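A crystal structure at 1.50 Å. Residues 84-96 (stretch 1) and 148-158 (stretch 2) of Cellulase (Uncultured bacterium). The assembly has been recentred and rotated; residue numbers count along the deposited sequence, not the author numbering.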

# COMPACT_ATOMS: atom_id res chain seq x y z
N THR A 84 2.97 5.75 -9.18
CA THR A 84 4.30 5.51 -9.72
C THR A 84 4.86 6.82 -10.26
O THR A 84 4.21 7.49 -11.07
CB THR A 84 4.27 4.43 -10.81
OG1 THR A 84 3.80 3.20 -10.23
CG2 THR A 84 5.67 4.24 -11.44
N TRP A 85 6.07 7.17 -9.82
CA TRP A 85 6.57 8.52 -10.02
C TRP A 85 7.65 8.68 -11.08
O TRP A 85 7.84 9.79 -11.57
CB TRP A 85 7.10 9.10 -8.68
CG TRP A 85 6.06 9.11 -7.61
CD1 TRP A 85 5.77 8.11 -6.73
CD2 TRP A 85 5.16 10.19 -7.28
NE1 TRP A 85 4.74 8.48 -5.90
CE2 TRP A 85 4.35 9.76 -6.21
CE3 TRP A 85 4.95 11.48 -7.80
CZ2 TRP A 85 3.39 10.56 -5.62
CZ3 TRP A 85 3.96 12.27 -7.23
CH2 TRP A 85 3.18 11.80 -6.16
N TYR A 86 8.35 7.60 -11.46
CA TYR A 86 9.60 7.77 -12.19
C TYR A 86 9.41 8.36 -13.59
O TYR A 86 10.33 9.01 -14.11
CB TYR A 86 10.38 6.45 -12.27
CG TYR A 86 9.85 5.40 -13.25
CD1 TYR A 86 10.36 5.30 -14.54
CD2 TYR A 86 8.88 4.48 -12.86
CE1 TYR A 86 9.89 4.34 -15.42
CE2 TYR A 86 8.40 3.53 -13.74
CZ TYR A 86 8.92 3.46 -15.02
OH TYR A 86 8.47 2.51 -15.90
N GLN A 87 8.25 8.15 -14.21
CA GLN A 87 7.98 8.75 -15.52
C GLN A 87 7.48 10.18 -15.39
O GLN A 87 7.11 10.79 -16.40
CB GLN A 87 7.00 7.91 -16.32
CG GLN A 87 7.42 6.44 -16.42
CD GLN A 87 6.73 5.69 -17.53
OE1 GLN A 87 5.69 5.07 -17.31
NE2 GLN A 87 7.29 5.76 -18.75
N GLU A 88 7.46 10.71 -14.16
CA GLU A 88 7.00 12.06 -13.87
C GLU A 88 8.08 12.89 -13.20
O GLU A 88 7.78 13.97 -12.68
CB GLU A 88 5.72 12.01 -13.02
CG GLU A 88 4.56 11.24 -13.65
CD GLU A 88 4.00 11.86 -14.93
OE1 GLU A 88 4.30 13.03 -15.26
OE2 GLU A 88 3.24 11.17 -15.63
N MET A 89 9.33 12.42 -13.22
CA MET A 89 10.45 13.06 -12.56
C MET A 89 11.49 13.44 -13.60
O MET A 89 11.76 12.67 -14.53
CB MET A 89 11.10 12.09 -11.57
CG MET A 89 10.23 11.76 -10.37
SD MET A 89 10.73 10.30 -9.44
CE MET A 89 12.30 10.84 -8.77
N ASP A 90 12.08 14.62 -13.45
CA ASP A 90 13.14 15.07 -14.35
C ASP A 90 14.48 14.51 -13.88
O ASP A 90 14.56 13.70 -12.96
CB ASP A 90 13.06 16.59 -14.52
CG ASP A 90 13.61 17.37 -13.33
OD1 ASP A 90 14.10 16.76 -12.35
OD2 ASP A 90 13.54 18.63 -13.39
N ALA A 91 15.56 14.94 -14.55
CA ALA A 91 16.89 14.40 -14.27
C ALA A 91 17.30 14.65 -12.83
O ALA A 91 18.07 13.88 -12.26
CB ALA A 91 17.92 15.00 -15.23
N ASN A 92 16.78 15.71 -12.23
CA ASN A 92 17.08 16.04 -10.84
C ASN A 92 16.15 15.38 -9.84
O ASN A 92 16.37 15.53 -8.63
CB ASN A 92 17.02 17.56 -10.65
CG ASN A 92 18.02 18.29 -11.53
OD1 ASN A 92 19.18 17.88 -11.63
ND2 ASN A 92 17.57 19.36 -12.16
N GLY A 93 15.12 14.66 -10.29
CA GLY A 93 14.17 14.07 -9.39
C GLY A 93 12.96 14.93 -9.10
O GLY A 93 12.14 14.53 -8.26
N LYS A 94 12.83 16.08 -9.75
CA LYS A 94 11.68 16.96 -9.53
C LYS A 94 10.46 16.42 -10.26
O LYS A 94 10.52 16.12 -11.46
CB LYS A 94 12.01 18.38 -10.00
CG LYS A 94 10.90 19.39 -9.63
CD LYS A 94 11.24 20.80 -10.06
CE LYS A 94 10.99 21.02 -11.54
NZ LYS A 94 11.07 22.47 -11.89
N VAL A 95 9.35 16.31 -9.53
CA VAL A 95 8.06 15.86 -10.08
C VAL A 95 7.42 17.06 -10.78
O VAL A 95 7.37 18.16 -10.21
CB VAL A 95 7.15 15.34 -8.96
CG1 VAL A 95 5.76 14.95 -9.51
CG2 VAL A 95 7.80 14.15 -8.24
N ASN A 96 6.92 16.86 -11.99
CA ASN A 96 6.34 17.99 -12.70
C ASN A 96 5.04 18.42 -12.04
O ASN A 96 4.34 17.63 -11.40
CB ASN A 96 6.13 17.69 -14.18
CG ASN A 96 5.19 16.56 -14.42
OD1 ASN A 96 3.96 16.72 -14.37
ND2 ASN A 96 5.74 15.39 -14.72
N ALA A 148 19.52 10.29 -1.72
CA ALA A 148 19.25 11.72 -1.90
C ALA A 148 18.03 11.95 -2.79
O ALA A 148 17.18 12.79 -2.48
CB ALA A 148 20.47 12.42 -2.48
N LYS A 149 17.93 11.22 -3.90
CA LYS A 149 16.79 11.40 -4.80
C LYS A 149 15.49 10.95 -4.14
O LYS A 149 14.45 11.61 -4.30
CB LYS A 149 17.00 10.60 -6.08
CG LYS A 149 16.16 11.07 -7.25
CD LYS A 149 16.97 12.00 -8.16
CE LYS A 149 17.79 11.21 -9.18
NZ LYS A 149 18.38 12.08 -10.23
N TYR A 150 15.54 9.82 -3.44
CA TYR A 150 14.36 9.30 -2.74
C TYR A 150 13.89 10.27 -1.66
O TYR A 150 12.68 10.54 -1.54
CB TYR A 150 14.71 7.94 -2.14
CG TYR A 150 13.61 7.32 -1.31
CD1 TYR A 150 13.63 7.40 0.07
CD2 TYR A 150 12.58 6.62 -1.91
CE1 TYR A 150 12.63 6.83 0.84
CE2 TYR A 150 11.58 6.06 -1.15
CZ TYR A 150 11.62 6.16 0.21
OH TYR A 150 10.65 5.61 1.01
N GLU A 151 14.81 10.80 -0.86
CA GLU A 151 14.44 11.82 0.13
C GLU A 151 13.84 13.05 -0.55
O GLU A 151 12.86 13.61 -0.06
CB GLU A 151 15.63 12.17 1.02
CG GLU A 151 16.02 11.04 1.97
CD GLU A 151 17.05 11.41 3.03
OE1 GLU A 151 17.34 12.60 3.23
OE2 GLU A 151 17.58 10.48 3.68
N TYR A 152 14.42 13.49 -1.68
CA TYR A 152 13.86 14.65 -2.38
C TYR A 152 12.45 14.38 -2.88
O TYR A 152 11.57 15.26 -2.80
CB TYR A 152 14.80 15.06 -3.52
CG TYR A 152 14.36 16.22 -4.41
CD1 TYR A 152 14.64 16.20 -5.75
CD2 TYR A 152 13.69 17.32 -3.89
CE1 TYR A 152 14.28 17.24 -6.58
CE2 TYR A 152 13.30 18.37 -4.71
CZ TYR A 152 13.59 18.32 -6.05
OH TYR A 152 13.24 19.38 -6.89
N LEU A 153 12.21 13.18 -3.41
CA LEU A 153 10.86 12.81 -3.82
C LEU A 153 9.88 12.91 -2.66
O LEU A 153 8.79 13.50 -2.80
CB LEU A 153 10.86 11.42 -4.43
CG LEU A 153 9.51 10.81 -4.81
CD1 LEU A 153 8.79 11.71 -5.78
CD2 LEU A 153 9.72 9.42 -5.40
N TRP A 154 10.23 12.35 -1.50
CA TRP A 154 9.32 12.41 -0.36
C TRP A 154 9.18 13.82 0.19
O TRP A 154 8.08 14.19 0.65
CB TRP A 154 9.68 11.38 0.71
CG TRP A 154 8.93 10.13 0.44
CD1 TRP A 154 9.45 8.92 0.09
CD2 TRP A 154 7.51 9.99 0.46
NE1 TRP A 154 8.42 8.02 -0.10
CE2 TRP A 154 7.23 8.66 0.10
CE3 TRP A 154 6.44 10.87 0.71
CZ2 TRP A 154 5.93 8.18 0.02
CZ3 TRP A 154 5.15 10.38 0.64
CH2 TRP A 154 4.92 9.05 0.29
N ARG A 155 10.23 14.65 0.15
CA ARG A 155 10.05 16.04 0.55
C ARG A 155 9.01 16.71 -0.34
O ARG A 155 8.17 17.48 0.14
CB ARG A 155 11.37 16.80 0.52
CG ARG A 155 12.30 16.45 1.67
CD ARG A 155 13.45 17.46 1.88
NE ARG A 155 14.19 17.75 0.65
CZ ARG A 155 15.20 17.02 0.20
NH1 ARG A 155 15.61 15.96 0.88
NH2 ARG A 155 15.82 17.35 -0.93
N GLN A 156 9.05 16.43 -1.65
CA GLN A 156 8.10 17.07 -2.56
C GLN A 156 6.68 16.61 -2.30
O GLN A 156 5.75 17.42 -2.27
CB GLN A 156 8.47 16.73 -4.01
CG GLN A 156 9.75 17.35 -4.53
CD GLN A 156 10.11 16.80 -5.89
OE1 GLN A 156 9.50 17.18 -6.89
NE2 GLN A 156 11.09 15.89 -5.93
N ILE A 157 6.48 15.30 -2.15
CA ILE A 157 5.14 14.79 -1.86
C ILE A 157 4.66 15.36 -0.54
O ILE A 157 3.52 15.82 -0.41
CB ILE A 157 5.12 13.25 -1.85
CG1 ILE A 157 5.52 12.67 -3.21
CG2 ILE A 157 3.71 12.76 -1.49
CD1 ILE A 157 5.89 11.20 -3.18
N ALA A 158 5.51 15.29 0.49
CA ALA A 158 5.13 15.79 1.81
C ALA A 158 4.75 17.27 1.77
O ALA A 158 3.75 17.68 2.39
CB ALA A 158 6.26 15.53 2.80
O HOH W 1 15.57 11.65 -11.47

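An irregular loop packs against one side of a helix through a small apolar cluster and three hydrogen bonds, each of which uses a loop backbone atom and a helix side chain. Stretch 2 is helical throughout, and stretch 1 has no regular helix or strand. Together they bury 518 Å² of surface.

The loop is held in shape by its own bonds. A type I beta turn runs from Asp90 to Gly93, with Gly93 N donating to Asp90 O at 2.9 Å. Asp90 N also donates to Lys94 O at 2.9 Å. The carboxylate of Asp90 folds back over the turn: its OD1 accepts from Lys94 N at 3.0 Å and, weakly, from Asn92 N at 2.9 Å.

The turn comes close to the helix at Gly93, whose CA lies 5.9 Å from Lys149 CA. Gly93 CA is 3.7 Å from Lys149 CD. A CB on Gly93 would point toward the helix and lie 2.7 Å from Lys149 CD, a clash. The backbone angles, with phi at 92°, also call for glycine by themselves.

Gln156 makes two of the three hydrogen bonds between the stretches. Its amide can donate and accept at once, so it matches a carbonyl and an N-H of the loop backbone. Gln156 NE2 donates to Gly93 O at 2.9 Å, and Gln156 OE1 accepts from Val95 N at 2.8 Å. Both bonds are nearly straight. Gln156 NE2 also makes a weak bond to Tyr152 O, at 3.2 Å, within its own helix.

Lys149 bends across the turn to reach a carbonyl. Its NZ donates to Ala91 O at 2.7 Å. Water 1 adds a bridge: it donates to Asp90 O at 2.7 Å and accepts weakly from Lys149 NZ at 3.1 Å.

Tyr152 lies beside the same backbone. Asn92 O sits at the ring edge, 3.4 Å from Tyr152 CE1. The hydroxyl end meets Lys94, with Tyr152 OH 3.5 Å from Lys94 CB.

The apolar part centres on Leu153, which touches three loop side chains. Its CD1 is 3.6 Å from Val95 CG2 and 4.2 Å from Trp85 CG, while its CD2 is 4.3 Å from Met89 SD. One turn further along, Ile157 places its CD1 over a face of Trp85. Ile157 CD1 is 3.9 Å from the centroid of the Trp85 six-membered ring, a CH-pi contact. Trp85, Val95, Leu153 and Ile157 are all buried, so this cluster shields apolar surface from solvent.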